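Local coordinates for MdbA protein (Corynebacterium matruchotii ATCC 14266, PDB 6BO0), which acts as a thiol-disulfide oxidoreductase of the DsbA family and probably catalyses disulfide bond formation in exported proteins, at residues K37-V41 against D69-K73; D60-K64 against W110-T114. All coordinates share one frame. Where two conformers were deposited one is given. Residues are numbered along the deposited sequence.

Contact 1: residues K37-V41 against D69-K73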
loop_
_atom_site.group_PDB
_atom_site.type_symbol
_atom_site.label_atom_id
_atom_site.label_comp_id
_atom_site.label_asym_id
_atom_site.label_seq_id
_atom_site.Cartn_x
_atom_site.Cartn_y
_atom_site.Cartn_z
ATOM N N LYS A 37 -18.378 12.465 7.367
ATOM C CA LYS A 37 -18.458 11.503 8.452
ATOM C C LYS A 37 -17.878 10.160 8.026
ATOM O O LYS A 37 -18.465 9.109 8.308
ATOM C CB LYS A 37 -19.919 11.303 8.902
ATOM C CG LYS A 37 -20.637 12.550 9.391
ATOM C CD LYS A 37 -22.090 12.244 9.745
ATOM C CE LYS A 37 -22.236 11.415 11.021
ATOM N NZ LYS A 37 -22.183 12.245 12.260
ATOM N N ALA A 38 -16.743 10.176 7.334
ATOM C CA ALA A 38 -16.235 8.938 6.758
ATOM C C ALA A 38 -15.818 7.950 7.834
ATOM O O ALA A 38 -15.322 8.325 8.899
ATOM C CB ALA A 38 -15.077 9.219 5.821
ATOM N N LYS A 39 -16.050 6.672 7.558
ATOM C CA LYS A 39 -15.533 5.590 8.381
ATOM C C LYS A 39 -14.024 5.435 8.170
ATOM O O LYS A 39 -13.541 5.522 7.056
ATOM C CB LYS A 39 -16.235 4.300 8.007
ATOM C CG LYS A 39 -17.688 4.269 8.463
ATOM C CD LYS A 39 -18.334 2.977 8.032
ATOM C CE LYS A 39 -19.599 2.677 8.796
ATOM N NZ LYS A 39 -20.681 3.644 8.523
ATOM N N THR A 40 -13.316 5.160 9.248
ATOM C CA THR A 40 -11.877 4.882 9.171
ATOM C C THR A 40 -11.679 3.392 8.942
ATOM O O THR A 40 -12.136 2.585 9.730
ATOM C CB THR A 40 -11.170 5.341 10.454
ATOM O OG1 THR A 40 -11.326 6.762 10.584
ATOM C CG2 THR A 40 -9.685 5.022 10.423
ATOM N N VAL A 41 -10.958 3.047 7.875
ATOM C CA VAL A 41 -10.715 1.656 7.527
ATOM C C VAL A 41 -9.197 1.459 7.581
ATOM O O VAL A 41 -8.460 2.001 6.765
ATOM C CB VAL A 41 -11.280 1.283 6.151
ATOM C CG1 VAL A 41 -11.026 -0.187 5.858
ATOM C CG2 VAL A 41 -12.768 1.611 6.080
ATOM N N ASP A 69 -15.840 8.627 -3.114
ATOM C CA ASP A 69 -17.146 9.157 -2.766
ATOM C C ASP A 69 -17.232 9.742 -1.356
ATOM O O ASP A 69 -18.265 10.303 -1.003
ATOM C CB ASP A 69 -18.187 8.078 -2.979
ATOM C CG ASP A 69 -18.356 7.714 -4.450
ATOM O OD1 ASP A 69 -17.694 8.327 -5.350
ATOM O OD2 ASP A 69 -19.142 6.796 -4.713
ATOM N N GLY A 70 -16.190 9.614 -0.548
ATOM C CA GLY A 70 -16.169 10.209 0.767
ATOM C C GLY A 70 -16.803 9.333 1.827
ATOM O O GLY A 70 -17.004 9.783 2.965
ATOM N N LYS A 71 -16.955 8.041 1.525
ATOM C CA LYS A 71 -17.555 7.110 2.495
ATOM C C LYS A 71 -16.553 6.566 3.509
ATOM O O LYS A 71 -16.939 6.227 4.631
ATOM C CB LYS A 71 -18.237 5.924 1.789
ATOM C CG LYS A 71 -19.317 6.290 0.789
ATOM C CD LYS A 71 -20.543 6.915 1.433
ATOM C CE LYS A 71 -21.438 5.876 2.084
ATOM N NZ LYS A 71 -22.719 6.459 2.599
ATOM N N VAL A 72 -15.280 6.502 3.122
ATOM C CA VAL A 72 -14.239 5.964 3.963
ATOM C C VAL A 72 -12.961 6.780 3.814
ATOM O O VAL A 72 -12.707 7.407 2.767
ATOM C CB VAL A 72 -13.879 4.484 3.615
ATOM C CG1 VAL A 72 -15.081 3.575 3.815
ATOM C CG2 VAL A 72 -13.329 4.330 2.203
ATOM N N LYS A 73 -12.195 6.763 4.905
ATOM C CA LYS A 73 -10.806 7.191 4.939
ATOM C C LYS A 73 -10.041 5.890 5.143
ATOM O O LYS A 73 -10.214 5.220 6.165
ATOM C CB LYS A 73 -10.567 8.127 6.133
ATOM C CG LYS A 73 -9.108 8.449 6.424
ATOM C CD LYS A 73 -8.930 9.296 7.668
ATOM C CE LYS A 73 -9.137 10.763 7.363
ATOM N NZ LYS A 73 -8.959 11.603 8.581
#

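Contact 2: residues D60-K64 against W110-T114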
loop_
_atom_site.group_PDB
_atom_site.type_symbol
_atom_site.label_atom_id
_atom_site.label_comp_id
_atom_site.label_asym_id
_atom_site.label_seq_id
_atom_site.Cartn_x
_atom_site.Cartn_y
_atom_site.Cartn_z
ATOM N N ASP A 60 -10.049 -3.936 -4.423
ATOM C CA ASP A 60 -9.486 -2.625 -4.753
ATOM C C ASP A 60 -10.507 -1.725 -5.484
ATOM O O ASP A 60 -10.584 -0.552 -5.179
ATOM C CB ASP A 60 -8.188 -2.754 -5.564
ATOM C CG ASP A 60 -6.846 -2.861 -4.691
ATOM O OD1 ASP A 60 -6.823 -2.786 -3.444
ATOM O OD2 ASP A 60 -5.741 -2.987 -5.322
ATOM N N ALA A 61 -11.284 -2.273 -6.408
ATOM C CA ALA A 61 -12.223 -1.425 -7.168
ATOM C C ALA A 61 -13.317 -0.854 -6.261
ATOM O O ALA A 61 -13.606 0.355 -6.295
ATOM C CB ALA A 61 -12.851 -2.190 -8.306
ATOM N N ASP A 62 -13.869 -1.705 -5.383
ATOM C CA ASP A 62 -14.910 -1.250 -4.488
ATOM C C ASP A 62 -14.331 -0.258 -3.483
ATOM O O ASP A 62 -14.959 0.750 -3.151
ATOM C CB ASP A 62 -15.589 -2.421 -3.786
ATOM C CG ASP A 62 -16.509 -3.220 -4.709
ATOM O OD1 ASP A 62 -16.924 -2.737 -5.804
ATOM O OD2 ASP A 62 -16.845 -4.344 -4.304
ATOM N N MET A 63 -13.121 -0.549 -3.007
ATOM C CA MET A 63 -12.440 0.361 -2.076
ATOM C C MET A 63 -12.230 1.742 -2.722
ATOM O O MET A 63 -12.440 2.787 -2.079
ATOM C CB MET A 63 -11.128 -0.276 -1.625
ATOM C CG MET A 63 -10.279 0.647 -0.794
ATOM S SD MET A 63 -8.884 -0.154 0.001
ATOM C CE MET A 63 -7.770 -0.355 -1.359
ATOM N N LYS A 64 -11.717 1.741 -3.946
ATOM C CA LYS A 64 -11.428 3.003 -4.631
ATOM C C LYS A 64 -12.664 3.911 -4.711
ATOM O O LYS A 64 -12.619 5.110 -4.425
ATOM C CB LYS A 64 -10.911 2.721 -6.018
ATOM C CG LYS A 64 -10.421 3.927 -6.768
ATOM C CD LYS A 64 -9.857 3.469 -8.103
ATOM C CE LYS A 64 -9.466 4.611 -8.991
ATOM N NZ LYS A 64 -10.634 5.250 -9.665
ATOM N N TRP A 110 -1.414 4.628 -6.064
ATOM C CA TRP A 110 -2.431 3.609 -6.243
ATOM C C TRP A 110 -2.011 2.573 -7.280
ATOM O O TRP A 110 -2.114 1.358 -7.059
ATOM C CB TRP A 110 -3.741 4.285 -6.665
ATOM C CG TRP A 110 -4.847 3.336 -6.875
ATOM C CD1 TRP A 110 -5.225 2.753 -8.053
ATOM C CD2 TRP A 110 -5.697 2.791 -5.881
ATOM N NE1 TRP A 110 -6.272 1.891 -7.855
ATOM C CE2 TRP A 110 -6.582 1.901 -6.526
ATOM C CE3 TRP A 110 -5.815 2.974 -4.511
ATOM C CZ2 TRP A 110 -7.551 1.201 -5.834
ATOM C CZ3 TRP A 110 -6.791 2.274 -3.837
ATOM C CH2 TRP A 110 -7.636 1.411 -4.498
ATOM N N ASN A 111 -1.541 3.056 -8.420
ATOM C CA ASN A 111 -1.121 2.152 -9.477
ATOM C C ASN A 111 0.119 1.329 -9.101
ATOM O O ASN A 111 0.214 0.146 -9.439
ATOM C CB ASN A 111 -0.919 2.896 -10.794
ATOM C CG ASN A 111 -2.222 3.295 -11.434
ATOM O OD1 ASN A 111 -3.097 2.460 -11.608
ATOM N ND2 ASN A 111 -2.372 4.570 -11.756
ATOM N N PHE A 112 1.052 1.936 -8.370
ATOM C CA PHE A 112 2.246 1.227 -7.922
ATOM C C PHE A 112 1.887 0.144 -6.908
ATOM O O PHE A 112 2.399 -0.975 -6.985
ATOM C CB PHE A 112 3.256 2.216 -7.360
ATOM C CG PHE A 112 4.638 1.656 -7.182
ATOM C CD1 PHE A 112 5.518 1.620 -8.234
ATOM C CD2 PHE A 112 5.066 1.190 -5.954
ATOM C CE1 PHE A 112 6.804 1.134 -8.077
ATOM C CE2 PHE A 112 6.368 0.738 -5.779
ATOM C CZ PHE A 112 7.219 0.701 -6.857
ATOM N N ARG A 113 0.990 0.469 -5.982
ATOM C CA ARG A 113 0.536 -0.534 -5.010
ATOM C C ARG A 113 -0.146 -1.696 -5.719
ATOM O O ARG A 113 0.095 -2.864 -5.390
ATOM C CB ARG A 113 -0.384 0.104 -3.969
ATOM C CG ARG A 113 -1.035 -0.888 -3.034
ATOM C CD ARG A 113 -1.844 -0.233 -1.942
ATOM N NE ARG A 113 -2.556 -1.235 -1.142
ATOM C CZ ARG A 113 -3.737 -1.759 -1.447
ATOM N NH1 ARG A 113 -4.411 -1.359 -2.506
ATOM N NH2 ARG A 113 -4.235 -2.723 -0.685
ATOM N N THR A 114 -1.020 -1.386 -6.665
ATOM C CA THR A 114 -1.690 -2.433 -7.436
ATOM C C THR A 114 -0.671 -3.319 -8.144
ATOM O O THR A 114 -0.771 -4.552 -8.131
ATOM C CB THR A 114 -2.683 -1.855 -8.434
ATOM O OG1 THR A 114 -3.690 -1.128 -7.724
ATOM C CG2 THR A 114 -3.330 -2.961 -9.280
HETATM O O HOH W 1 -6.108 -2.332 -7.845
#

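Contact 1: residues K37-V41 against D69-K73
Three backbone hydrogen bonds join these segments in parallel register. Lys-39 N donates to Lys-71 O at 3.1 Å, Lys-73 N returns a bond to Lys-39 O at 2.8 Å, and Val-41 N reaches Lys-73 O at 2.9 Å. Lys-39 bonds to the two residues that flank Val-72, and Lys-73 to the two that flank Thr-40, the mark of parallel pairing. Three CA-H...O contacts support this ladder, the shortest from Val-72 CA to Lys-39 O at 3.2 Å. On the face carrying Val-72, Val-41 CG2 lies 3.8 Å from Val-72 CG1; these beta-branched residues suit extended strands and cover the sheet with hydrocarbon, and Val-72 also meets Leu-66 and Ile-67 of helix 51-68. Just before its strand, Ala-38 turns a small methyl toward the partner, CB standing 3.5 Å from Gly-70 O, a close fit that needs little bulk. Gly-70 ends helix 51-68 in a Schellman motif; its positive phi suits glycine, since a CB would collide with the preceding carbonyl oxygen. At the exposed margin, the amino group of Lys-71 bonds to the carbonyl oxygen of Lys-200. Strand 39-45, helix 51-68 and strand 72-78 thereby form the beta-alpha-beta crossover characteristic of the thioredoxin fold.

Contact 2: residues D60-K64 against W110-T114
This side-chain contact joins helix 51-68 of the thioredoxin-type core to helix 106-118 of the helical region inserted between strands 72-78 and 181-184, as in DsbA-type proteins. The helices run nearly antiparallel, the axes of the short segments 13.0 Å apart at 160°, so long side chains must bridge the gap. Trp-110 fills much of it: its indole has Lys-64 CG over one face and Asp-60 O at its edge, 3.6 Å from CZ2. Met-63, unbranched at CB, extends its CE to 3.6 Å from Trp-110 CH2, adding an apolar contact with the indole. One turn along from Trp-110, Arg-113 is long enough to cross and form a salt bridge, its NH1 donating to Asp-60 OD1 at 3.0 Å. The other carboxylate oxygen, Asp-60 OD2, is 3.7 Å from Thr-114 OG1, and a water bridges them by hydrogen bonds, donating to Asp-60 OD2 at 2.6 Å and lying 2.7 Å from Thr-114 OG1. Lys-64 lends its aliphatic portion to the tryptophan while its amino group pairs with Glu-68. Arg-113 also forms a salt bridge with Glu-45 and touches Ile-76 of strand 72-78, Met-63 packs on Val-74 of that strand, and Phe-112 turns to helix 89-103.

Helix 51-68 ties the two contacts together: it connects the strands paired in contact 1, and its C-terminal half supplies one side of contact 2. Both are partly buried, but the centre of contact 1 lies about 17 Å from the centre of the chain, that of contact 2 about 9 Å. In the first, main-chain hydrogen bonds dominate, and the side chains add a valine pair on one face and the small methyl of Ala-38 just before the strand. In the second, where helices stand well apart, side chains supply the cohesion through an aromatic ring, a salt bridge and a bound water. The centres of contact 1 and contact 2 lie about 16 Å apart.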